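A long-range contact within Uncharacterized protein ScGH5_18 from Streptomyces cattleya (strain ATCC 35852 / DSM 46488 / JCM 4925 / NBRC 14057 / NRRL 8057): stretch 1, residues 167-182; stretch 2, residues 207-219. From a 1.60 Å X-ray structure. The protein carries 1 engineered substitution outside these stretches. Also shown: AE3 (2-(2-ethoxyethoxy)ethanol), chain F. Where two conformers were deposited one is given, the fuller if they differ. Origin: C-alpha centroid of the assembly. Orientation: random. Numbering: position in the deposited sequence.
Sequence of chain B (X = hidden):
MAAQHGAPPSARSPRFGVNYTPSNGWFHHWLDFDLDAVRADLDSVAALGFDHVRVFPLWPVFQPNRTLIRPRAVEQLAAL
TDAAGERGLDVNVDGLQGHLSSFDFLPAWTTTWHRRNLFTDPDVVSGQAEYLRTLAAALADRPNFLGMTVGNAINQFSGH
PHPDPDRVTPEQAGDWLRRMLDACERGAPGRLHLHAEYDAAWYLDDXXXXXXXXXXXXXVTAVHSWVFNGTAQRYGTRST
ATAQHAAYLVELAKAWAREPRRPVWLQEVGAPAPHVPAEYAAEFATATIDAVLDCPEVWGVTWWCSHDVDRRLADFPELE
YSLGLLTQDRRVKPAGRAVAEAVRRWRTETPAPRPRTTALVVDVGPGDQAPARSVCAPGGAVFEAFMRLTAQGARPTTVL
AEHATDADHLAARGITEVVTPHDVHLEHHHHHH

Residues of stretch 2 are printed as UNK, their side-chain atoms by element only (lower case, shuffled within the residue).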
# COMPACT_ATOMS: atom_id res chain seq x y z
N ARG B 167 -7.40 13.32 10.33
CA ARG B 167 -7.92 13.93 11.55
C ARG B 167 -9.44 13.83 11.61
O ARG B 167 -10.13 13.92 10.59
CB ARG B 167 -7.46 15.38 11.65
CG ARG B 167 -5.96 15.47 11.91
CD ARG B 167 -5.50 16.84 12.36
NE ARG B 167 -4.05 16.86 12.50
CZ ARG B 167 -3.21 16.97 11.47
NH1 ARG B 167 -3.67 17.08 10.23
NH2 ARG B 167 -1.90 16.98 11.68
N VAL B 168 -9.96 13.62 12.81
CA VAL B 168 -11.40 13.52 13.04
C VAL B 168 -11.71 14.08 14.41
O VAL B 168 -10.88 14.02 15.33
CB VAL B 168 -11.90 12.06 12.94
CG1 VAL B 168 -12.12 11.70 11.50
CG2 VAL B 168 -10.90 11.11 13.62
N THR B 169 -12.92 14.59 14.56
CA THR B 169 -13.40 15.00 15.87
C THR B 169 -13.86 13.76 16.63
O THR B 169 -14.09 12.71 16.02
CB THR B 169 -14.55 15.99 15.76
OG1 THR B 169 -15.72 15.32 15.26
CG2 THR B 169 -14.18 17.13 14.82
N PRO B 170 -13.98 13.84 17.95
CA PRO B 170 -14.55 12.70 18.69
C PRO B 170 -15.94 12.32 18.21
O PRO B 170 -16.25 11.13 18.11
CB PRO B 170 -14.54 13.19 20.14
CG PRO B 170 -13.39 14.16 20.19
CD PRO B 170 -13.44 14.87 18.86
N GLU B 171 -16.78 13.30 17.88
CA GLU B 171 -18.12 12.98 17.40
C GLU B 171 -18.07 12.20 16.08
O GLU B 171 -18.85 11.27 15.88
CB GLU B 171 -18.95 14.26 17.23
CG GLU B 171 -20.42 13.98 16.92
CD GLU B 171 -21.08 15.09 16.11
OE1 GLU B 171 -20.55 16.23 16.11
OE2 GLU B 171 -22.13 14.83 15.48
N GLN B 172 -17.16 12.58 15.18
CA GLN B 172 -17.02 11.85 13.93
C GLN B 172 -16.47 10.45 14.16
O GLN B 172 -16.86 9.50 13.47
CB GLN B 172 -16.12 12.61 12.96
CG GLN B 172 -16.71 13.92 12.46
CD GLN B 172 -15.71 14.75 11.69
OE1 GLN B 172 -14.53 14.80 12.04
NE2 GLN B 172 -16.17 15.41 10.63
N ALA B 173 -15.56 10.30 15.13
CA ALA B 173 -15.03 8.98 15.45
C ALA B 173 -16.14 8.06 15.96
O ALA B 173 -16.25 6.90 15.53
CB ALA B 173 -13.91 9.10 16.49
N GLY B 174 -16.97 8.56 16.88
CA GLY B 174 -18.06 7.76 17.40
C GLY B 174 -19.07 7.38 16.33
O GLY B 174 -19.56 6.25 16.28
N ASP B 175 -19.40 8.34 15.45
CA ASP B 175 -20.32 8.05 14.35
C ASP B 175 -19.75 6.99 13.42
O ASP B 175 -20.48 6.09 12.97
CB ASP B 175 -20.64 9.33 13.58
CG ASP B 175 -21.59 10.26 14.33
OD1 ASP B 175 -22.32 9.79 15.22
OD2 ASP B 175 -21.63 11.46 14.00
N TRP B 176 -18.45 7.08 13.10
CA TRP B 176 -17.81 6.09 12.25
C TRP B 176 -17.85 4.71 12.88
O TRP B 176 -18.19 3.71 12.23
CB TRP B 176 -16.36 6.51 11.97
CG TRP B 176 -15.62 5.58 11.07
CD1 TRP B 176 -15.69 5.53 9.70
CD2 TRP B 176 -14.70 4.57 11.46
NE1 TRP B 176 -14.85 4.55 9.22
CE2 TRP B 176 -14.23 3.95 10.29
CE3 TRP B 176 -14.21 4.14 12.70
CZ2 TRP B 176 -13.31 2.90 10.31
CZ3 TRP B 176 -13.28 3.10 12.73
CH2 TRP B 176 -12.83 2.49 11.54
N LEU B 177 -17.48 4.62 14.17
CA LEU B 177 -17.50 3.35 14.87
C LEU B 177 -18.89 2.71 14.80
O LEU B 177 -19.02 1.52 14.53
CB LEU B 177 -17.08 3.55 16.32
CG LEU B 177 -15.60 3.79 16.62
CD1 LEU B 177 -15.45 4.07 18.12
CD2 LEU B 177 -14.79 2.58 16.21
N ARG B 178 -19.93 3.50 15.07
CA ARG B 178 -21.29 2.95 15.06
C ARG B 178 -21.65 2.44 13.67
O ARG B 178 -22.31 1.40 13.54
CB ARG B 178 -22.30 4.00 15.53
CG ARG B 178 -22.45 4.01 17.04
CD ARG B 178 -23.43 5.07 17.50
NE ARG B 178 -22.82 6.40 17.46
CZ ARG B 178 -22.25 6.99 18.50
NH1 ARG B 178 -21.72 8.20 18.36
NH2 ARG B 178 -22.22 6.39 19.67
N ARG B 179 -21.23 3.16 12.63
CA ARG B 179 -21.51 2.70 11.27
C ARG B 179 -20.77 1.41 10.96
O ARG B 179 -21.33 0.49 10.35
CB ARG B 179 -21.13 3.79 10.27
CG ARG B 179 -21.40 3.42 8.84
CD ARG B 179 -21.62 4.65 8.01
NE ARG B 179 -21.92 4.27 6.64
CZ ARG B 179 -21.76 5.08 5.60
NH1 ARG B 179 -21.32 6.32 5.78
NH2 ARG B 179 -22.05 4.65 4.38
N MET B 180 -19.49 1.32 11.36
CA MET B 180 -18.73 0.09 11.15
C MET B 180 -19.37 -1.08 11.88
O MET B 180 -19.54 -2.17 11.32
CB MET B 180 -17.28 0.27 11.59
CG MET B 180 -16.49 1.30 10.77
SD MET B 180 -16.42 0.88 9.00
CE MET B 180 -17.62 2.02 8.34
N LEU B 181 -19.75 -0.87 13.15
CA LEU B 181 -20.30 -1.97 13.94
C LEU B 181 -21.70 -2.37 13.47
O LEU B 181 -22.04 -3.56 13.53
CB LEU B 181 -20.32 -1.59 15.41
CG LEU B 181 -18.91 -1.62 16.00
CD1 LEU B 181 -18.84 -0.74 17.22
CD2 LEU B 181 -18.48 -3.07 16.34
N ASP B 182 -22.52 -1.42 13.01
CA ASP B 182 -23.80 -1.79 12.42
C ASP B 182 -23.59 -2.69 11.20
O ASP B 182 -24.36 -3.63 10.99
CB ASP B 182 -24.60 -0.55 12.03
CG ASP B 182 -25.16 0.21 13.22
OD1 ASP B 182 -25.17 -0.33 14.35
OD2 ASP B 182 -25.61 1.37 13.02
N UNK B 207 -6.85 13.21 21.96
CA UNK B 207 -6.98 12.11 21.01
C UNK B 207 -8.45 11.89 20.67
O UNK B 207 -9.30 11.89 21.57
c UNK B 207 -5.62 8.52 18.91
c UNK B 207 -6.94 8.49 20.66
n UNK B 207 -6.52 7.79 19.56
c UNK B 207 -6.35 10.84 21.60
n UNK B 207 -5.47 9.67 19.54
c UNK B 207 -6.30 9.69 20.65
N UNK B 208 -8.80 11.71 19.39
CA UNK B 208 -10.23 11.73 19.00
C UNK B 208 -11.00 10.53 19.49
O UNK B 208 -12.23 10.62 19.65
c UNK B 208 -7.91 11.69 18.22
c UNK B 208 -8.80 12.19 17.12
c UNK B 208 -10.18 11.77 17.47
N UNK B 209 -10.34 9.39 19.68
CA UNK B 209 -11.00 8.20 20.18
C UNK B 209 -10.91 8.24 21.69
O UNK B 209 -9.82 8.41 22.25
c UNK B 209 -11.72 5.71 17.87
c UNK B 209 -11.50 6.13 15.51
c UNK B 209 -10.76 6.66 18.16
c UNK B 209 -10.15 7.34 17.11
c UNK B 209 -10.52 7.08 15.78
c UNK B 209 -12.10 5.44 16.56
c UNK B 209 -10.36 6.94 19.60
N UNK B 210 -12.06 8.13 22.36
CA UNK B 210 -12.14 8.45 23.78
C UNK B 210 -12.36 7.20 24.62
O UNK B 210 -12.71 6.13 24.11
c UNK B 210 -13.29 9.43 24.04
c UNK B 210 -13.16 10.67 23.16
o UNK B 210 -14.55 8.78 23.78
N UNK B 211 -12.14 7.29 25.94
CA UNK B 211 -12.53 6.17 26.81
C UNK B 211 -14.01 5.83 26.70
O UNK B 211 -14.39 4.66 26.74
c UNK B 211 -11.49 8.38 26.69
c UNK B 211 -12.18 6.67 28.21
c UNK B 211 -11.12 7.73 27.99
N UNK B 212 -14.86 6.84 26.55
CA UNK B 212 -16.28 6.58 26.39
C UNK B 212 -16.57 5.75 25.14
O UNK B 212 -17.42 4.85 25.18
c UNK B 212 -17.05 7.91 26.36
N UNK B 213 -15.88 6.04 24.03
CA UNK B 213 -16.08 5.24 22.82
C UNK B 213 -15.76 3.78 23.08
O UNK B 213 -16.49 2.88 22.64
n UNK B 213 -16.37 9.04 20.53
n UNK B 213 -14.54 7.94 20.64
c UNK B 213 -16.68 7.82 21.09
c UNK B 213 -15.08 9.09 20.28
c UNK B 213 -15.21 5.74 21.66
c UNK B 213 -15.52 7.13 21.18
N UNK B 214 -14.64 3.51 23.76
CA UNK B 214 -14.20 2.13 23.97
C UNK B 214 -15.16 1.38 24.90
O UNK B 214 -15.41 0.18 24.70
o UNK B 214 -11.84 2.42 23.53
c UNK B 214 -12.79 2.11 24.54
N UNK B 215 -15.69 2.06 25.91
CA UNK B 215 -16.52 1.42 26.93
C UNK B 215 -18.01 1.50 26.64
O UNK B 215 -18.80 0.84 27.33
c UNK B 215 -16.22 2.04 28.30
N UNK B 216 -18.43 2.28 25.65
CA UNK B 216 -19.86 2.45 25.39
C UNK B 216 -20.28 2.15 23.96
O UNK B 216 -21.48 2.20 23.67
n UNK B 216 -19.09 7.45 30.52
c UNK B 216 -19.65 7.25 29.33
c UNK B 216 -20.29 3.88 25.76
c UNK B 216 -20.30 5.67 27.55
n UNK B 216 -20.12 8.28 28.65
n UNK B 216 -19.72 6.02 28.84
c UNK B 216 -20.04 4.21 27.22
N UNK B 217 -19.35 1.85 23.06
CA UNK B 217 -19.65 1.44 21.69
C UNK B 217 -19.07 0.04 21.49
O UNK B 217 -17.93 -0.22 21.90
c UNK B 217 -19.07 2.43 20.66
c UNK B 217 -19.47 2.05 19.26
c UNK B 217 -19.56 3.86 20.95
c UNK B 217 -19.01 4.89 19.98
N UNK B 218 -19.84 -0.85 20.86
CA UNK B 218 -19.42 -2.23 20.70
C UNK B 218 -19.72 -3.07 21.93
O UNK B 218 -20.07 -2.57 23.00
N UNK B 219 -19.57 -4.39 21.78
CA UNK B 219 -20.14 -5.34 22.73
C UNK B 219 -19.35 -5.44 24.04
O UNK B 219 -19.94 -5.69 25.10
c UNK B 219 -20.22 -6.73 22.09
C1 AE3 F . -24.79 9.42 5.67
C2 AE3 F . -23.86 10.51 5.15
O2 AE3 F . -22.88 9.95 4.33
C3 AE3 F . -21.60 10.49 4.55
C4 AE3 F . -20.72 9.42 5.19
O3 AE3 F . -19.74 10.03 5.98
C5 AE3 F . -18.82 9.13 6.55
C6 AE3 F . -19.18 8.86 8.01
O4 AE3 F . -20.08 7.79 8.09

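Position 207 carries one carbon and then a five-membered ring of three carbons and two nitrogens; it points away from stretch 1 and touches nothing there. That ring is His207. At 208, three carbons close a ring onto the backbone N, which only proline does: Pro208. Its CB lies 3.2 Å from Val168 O, and its carbonyl O accepts a CA-H...O contact from Pro170 CA at 3.3 Å, bringing the two backbones close where the helix of stretch 1 begins.

Position 209 has one carbon leading to a ring of six carbons, with no oxygen: Phe209. Its CA-to-CB bond points away, yet the ring returns to the helix. Ala173 CB sits over its face, 3.9 Å from the ring centroid, while Leu177 CG meets the edge, 3.9 Å from Phe209 CE2.

At 210 one carbon carries an oxygen and a carbon, giving Thr210. The oxygen caps the short helix that follows, accepting from the backbone N of position 213 with 3.1 Å between that N and Thr210 OG1; the methyl CG2 is 4.2 Å from Pro170 CB. Position 211 again closes three carbons onto N, and 212 has a single carbon: Pro211 and Ala212, both out of reach of stretch 1.

Position 213 shows one carbon and a five-membered ring of three carbons and two nitrogens, set among Pro170, Ala173, Gly174 and Leu177. This is His213, a knob in a hole. Gly174 N lies over the ring face, 3.7 Å from His213 NE2, and an ideal CB on Gly174 would come within a tight 3.2 Å of that same NE2.

One carbon and one oxygen at 214 give Ser214, pointing away; a lone carbon at 215 gives Ala215. Position 216 has three carbons, a nitrogen and a carbon bearing two more nitrogens: Arg216, whose end leads away from stretch 1.

Four carbons at 217, forked at the first with one arm two carbons long, make Ile217. Its CG2 packs 3.5 Å from Leu181 CD1, and its CD1 lies 3.6 Å from Arg178 NH2. Position 218 has no side chain: Gly218, whose backbone angles by themselves call for glycine. Its N is 3.8 Å from Leu181 CD1. The single carbon at 219 is Ala219, without contact.

The rule here is shape rather than polarity: no clear hydrogen bond crosses. Two helices run 18° from parallel, each capped by a threonine within its own stretch, and small Ala173 and Gly174 admit the rings of Phe209 and His213, while Leu177 and Leu181 pack against Ile217.

Stretch 2, residues 207-219: HPFTPAHSARIGA
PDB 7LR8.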